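Local coordinates for insecticidal crystal protein Cry7Cal (Bacillus thuringiensis, PDB 5ZI1) that probably acts as a pore-forming, receptor-binding insecticidal toxin of the three-domain delta-endotoxin family, active against the locust Locusta migratoria manilensis, at residues A549-K552 / E553-L557; Y579-K582 / A583-S586. One frame throughout, in Å; residues are numbered along the deposited sequence.

Interaction 1: A549-K552 / E553-L557; sequences ATMK and EGEAL
Met551 and Lys552 meet Glu555 and its neighbours where the loop between strands 545-547 and 560-571 folds back on itself. The chain enters through Thr550. Its hydroxyl OG1 is hydrogen-bonded to Ala530 N and Lys558 O, which ties both ends of the loop together beside strand 521-530.

Met551 is the buried residue of the contact. Its chain is bent at chi3 (-58°), which brings the thioether end against the backbone of the returning segment. CE touches two carbonyl oxygens, 3.3 Å from Glu555 O and 3.3 Å from Ala556 O. SD lies 3.7 Å from Leu557 CA and 4.1 Å from the branch atom Leu557 CG. Tyr591 of strand 589-599 touches both Met551 and Leu557.

Lys552 opens a type II turn that runs to Glu555. The turn is closed by Glu555 N, which donates to Lys552 O at 3.2 Å. Gly554 has a positive phi, a shape in which a CB would press on the preceding carbonyl oxygen. With chi1 at 78° the Glu555 chain folds back over its own backbone, and the extended remainder carries OE1 to Lys552 N. Lys552 N donates to Glu555 OE1 at 2.8 Å in a nearly straight bond (168°). The N-H meets this oxygen from above the carboxylate plane. The other oxygen, Glu555 OE2, lies 3.4 Å from Lys552 CB, beside the start of the lysine chain.

Lys552 NZ stays 6.0 Å from Glu555 OE2, so the lysine meets Glu555 through its backbone and first side-chain carbons, not its ammonium group. Lys552 gives its N-H to the carboxylate and takes that of Glu555 on its O. It is thus held at both backbone polar groups, and side chain and main chain close the turn together.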
loop_
_atom_site.group_PDB
_atom_site.type_symbol
_atom_site.label_atom_id
_atom_site.label_comp_id
_atom_site.label_asym_id
_atom_site.label_seq_id
_atom_site.Cartn_x
_atom_site.Cartn_y
_atom_site.Cartn_z
ATOM N N ALA A 549 17.437 17.863 13.859
ATOM C CA ALA A 549 17.601 17.344 12.512
ATOM C C ALA A 549 17.784 15.837 12.535
ATOM O O ALA A 549 18.326 15.267 13.481
ATOM C CB ALA A 549 18.799 17.995 11.831
ATOM N N THR A 550 17.293 15.185 11.489
ATOM C CA THR A 550 17.528 13.763 11.316
ATOM C C THR A 550 18.373 13.442 10.095
ATOM O O THR A 550 18.778 12.290 9.932
ATOM C CB THR A 550 16.191 13.016 11.222
ATOM O OG1 THR A 550 15.534 13.373 9.996
ATOM C CG2 THR A 550 15.310 13.391 12.422
ATOM N N MET A 551 18.671 14.425 9.257
ATOM C CA MET A 551 19.271 14.184 7.956
ATOM C C MET A 551 19.834 15.498 7.450
ATOM O O MET A 551 19.490 16.573 7.952
ATOM C CB MET A 551 18.243 13.640 6.963
ATOM C CG MET A 551 17.008 14.510 6.884
ATOM S SD MET A 551 15.783 13.987 5.663
ATOM C CE MET A 551 16.790 14.035 4.178
ATOM N N LYS A 552 20.704 15.396 6.448
ATOM C CA LYS A 552 21.251 16.554 5.760
ATOM C C LYS A 552 20.471 16.768 4.470
ATOM O O LYS A 552 19.939 15.824 3.888
ATOM C CB LYS A 552 22.744 16.368 5.459
ATOM C CG LYS A 552 23.610 16.125 6.691
ATOM C CD LYS A 552 25.075 15.900 6.307
ATOM C CE LYS A 552 25.964 17.084 6.709
ATOM N NZ LYS A 552 27.201 17.174 5.865
ATOM N N GLU A 553 20.391 18.023 4.039
ATOM C CA GLU A 553 19.607 18.334 2.857
ATOM C C GLU A 553 20.087 17.514 1.673
ATOM O O GLU A 553 21.288 17.303 1.487
ATOM C CB GLU A 553 19.685 19.820 2.527
ATOM C CG GLU A 553 18.667 20.227 1.471
ATOM C CD GLU A 553 18.807 21.679 1.061
ATOM O OE1 GLU A 553 18.487 21.993 -0.110
ATOM O OE2 GLU A 553 19.245 22.501 1.905
ATOM N N GLY A 554 19.132 17.017 0.895
ATOM C CA GLY A 554 19.410 16.219 -0.278
ATOM C C GLY A 554 19.502 14.722 -0.069
ATOM O O GLY A 554 19.048 13.957 -0.923
ATOM N N GLU A 555 20.069 14.280 1.050
ATOM C CA GLU A 555 20.313 12.856 1.206
ATOM C C GLU A 555 18.992 12.119 1.438
ATOM O O GLU A 555 17.897 12.697 1.392
ATOM C CB GLU A 555 21.326 12.606 2.327
ATOM C CG GLU A 555 20.766 12.705 3.731
ATOM C CD GLU A 555 21.848 12.878 4.798
ATOM O OE1 GLU A 555 21.516 12.718 5.994
ATOM O OE2 GLU A 555 23.014 13.180 4.446
ATOM N N ALA A 556 19.093 10.811 1.643
ATOM C CA ALA A 556 17.899 9.998 1.807
ATOM C C ALA A 556 17.160 10.400 3.080
ATOM O O ALA A 556 17.762 10.832 4.070
ATOM C CB ALA A 556 18.263 8.515 1.852
ATOM N N LEU A 557 15.838 10.266 3.048
ATOM C CA LEU A 557 15.069 10.594 4.235
ATOM C C LEU A 557 15.408 9.606 5.336
ATOM O O LEU A 557 15.585 8.413 5.092
ATOM C CB LEU A 557 13.572 10.590 3.938
ATOM C CG LEU A 557 13.025 11.944 3.484
ATOM C CD1 LEU A 557 13.587 12.350 2.136
ATOM C CD2 LEU A 557 11.500 11.931 3.428
#

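Interaction 2: Y579-K582 / A583-S586; sequences YIIK and ANTS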
loop_
_atom_site.group_PDB
_atom_site.type_symbol
_atom_site.label_atom_id
_atom_site.label_comp_id
_atom_site.label_asym_id
_atom_site.label_seq_id
_atom_site.Cartn_x
_atom_site.Cartn_y
_atom_site.Cartn_z
ATOM N N TYR A 579 1.205 22.222 13.666
ATOM C CA TYR A 579 1.817 23.519 13.451
ATOM C C TYR A 579 3.328 23.372 13.435
ATOM O O TYR A 579 3.891 22.518 14.118
ATOM C CB TYR A 579 1.438 24.526 14.552
ATOM C CG TYR A 579 -0.035 24.732 14.774
ATOM C CD1 TYR A 579 -0.755 23.875 15.578
ATOM C CD2 TYR A 579 -0.696 25.807 14.205
ATOM C CE1 TYR A 579 -2.103 24.066 15.796
ATOM C CE2 TYR A 579 -2.051 26.009 14.414
ATOM C CZ TYR A 579 -2.748 25.135 15.215
ATOM O OH TYR A 579 -4.096 25.319 15.442
ATOM N N ILE A 580 3.972 24.227 12.653
ATOM C CA ILE A 580 5.402 24.465 12.725
ATOM C C ILE A 580 5.562 25.910 13.150
ATOM O O ILE A 580 5.080 26.814 12.460
ATOM C CB ILE A 580 6.106 24.220 11.383
ATOM C CG1 ILE A 580 5.985 22.755 10.954
ATOM C CG2 ILE A 580 7.567 24.650 11.463
ATOM C CD1 ILE A 580 6.664 21.788 11.892
ATOM N N ILE A 581 6.236 26.135 14.274
ATOM C CA ILE A 581 6.427 27.487 14.787
ATOM C C ILE A 581 7.553 28.103 13.964
ATOM O O ILE A 581 8.736 27.857 14.231
ATOM C CB ILE A 581 6.737 27.491 16.287
ATOM C CG1 ILE A 581 5.742 26.594 17.029
ATOM C CG2 ILE A 581 6.702 28.910 16.848
ATOM C CD1 ILE A 581 4.286 26.928 16.758
ATOM N N LYS A 582 7.186 28.897 12.948
ATOM C CA LYS A 582 8.175 29.425 12.006
ATOM C C LYS A 582 9.307 30.149 12.726
ATOM O O LYS A 582 10.484 29.906 12.448
ATOM C CB LYS A 582 7.511 30.369 11.000
ATOM C CG LYS A 582 6.666 29.695 9.946
ATOM C CD LYS A 582 6.220 30.690 8.877
ATOM C CE LYS A 582 7.240 30.813 7.761
ATOM N NZ LYS A 582 8.124 31.996 7.847
ATOM N N ALA A 583 8.952 31.027 13.675
ATOM C CA ALA A 583 9.912 31.937 14.301
ATOM C C ALA A 583 11.074 31.210 14.950
ATOM O O ALA A 583 12.193 31.732 14.973
ATOM C CB ALA A 583 9.214 32.798 15.348
ATOM N N ASN A 584 10.837 30.014 15.488
ATOM C CA ASN A 584 11.868 29.269 16.197
ATOM C C ASN A 584 12.313 28.032 15.427
ATOM O O ASN A 584 12.922 27.123 16.002
ATOM C CB ASN A 584 11.361 28.890 17.586
ATOM C CG ASN A 584 10.816 30.082 18.345
ATOM O OD1 ASN A 584 9.620 30.395 18.272
ATOM N ND2 ASN A 584 11.694 30.761 19.079
ATOM N N THR A 585 12.024 27.981 14.137
ATOM C CA THR A 585 12.399 26.859 13.293
ATOM C C THR A 585 13.444 27.330 12.293
ATOM O O THR A 585 13.329 28.423 11.730
ATOM C CB THR A 585 11.164 26.281 12.579
ATOM O OG1 THR A 585 10.266 25.736 13.554
ATOM C CG2 THR A 585 11.546 25.177 11.584
ATOM N N SER A 586 14.469 26.511 12.084
ATOM C CA SER A 586 15.524 26.863 11.148
ATOM C C SER A 586 14.979 26.912 9.717
ATOM O O SER A 586 13.808 26.635 9.451
ATOM C CB SER A 586 16.675 25.867 11.245
ATOM O OG SER A 586 16.239 24.563 10.874
#
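Ile581 O accepts two hydrogen bonds from the residues that follow it. Thr585 OG1 donates at 2.7 Å and Asn584 N at 3.3 Å. The two donors reach this oxygen from opposite faces of its carbonyl plane, and neither lies on a lone pair. A third bond runs from Thr585 N to Lys582 O at 3.0 Å, with an angle of 163° at the hydrogen.

Thr585 therefore grips two successive carbonyls, one with its side chain and one with its backbone. Its chi1 of -65° swings the hydroxyl to the side of the backbone N, within bonding distance of Ile581 O. The same hydroxyl oxygen is hydrogen-bonded to Val535 N, which joins the turn to strand 534-538.

Ile580 and Thr585 cross at about a right angle, and Ile580 CG2 lies 3.6 Å from Thr585 OG1 and 4.0 Å from Thr585 CG2. Ile581 and Asn584 run side by side in the same direction, with Ile581 CG2 3.6 Å from Asn584 OD1. Val535 touches both of them.

Two i to i+3 backbone bonds one residue apart make a pair of overlapping beta turns. They form a compact reversal after strand 575-580, on the way to strand 589-599 in the third, beta-sandwich domain of the toxin fragment.

Both contacts are local turns near the protein surface, in the same domain. Their centres are about 18 Å apart, and their nearest atoms come within about 7 Å without touching. Interaction 1 belongs to the connection from strand 545-547 to strand 560-571. Interaction 2 follows strand 575-580 and precedes strand 589-599. Asp533 relates to both, bonding backbone and side chain of Ser586 and, weakly, Ala549. The chemistry differs. In interaction 1 a carboxylate takes a backbone N-H, and the buried side chain is a methionine packed on backbone carbonyls and a leucine. In interaction 2 a hydroxyl gives to a carbonyl, and its buried member is a strand isoleucine.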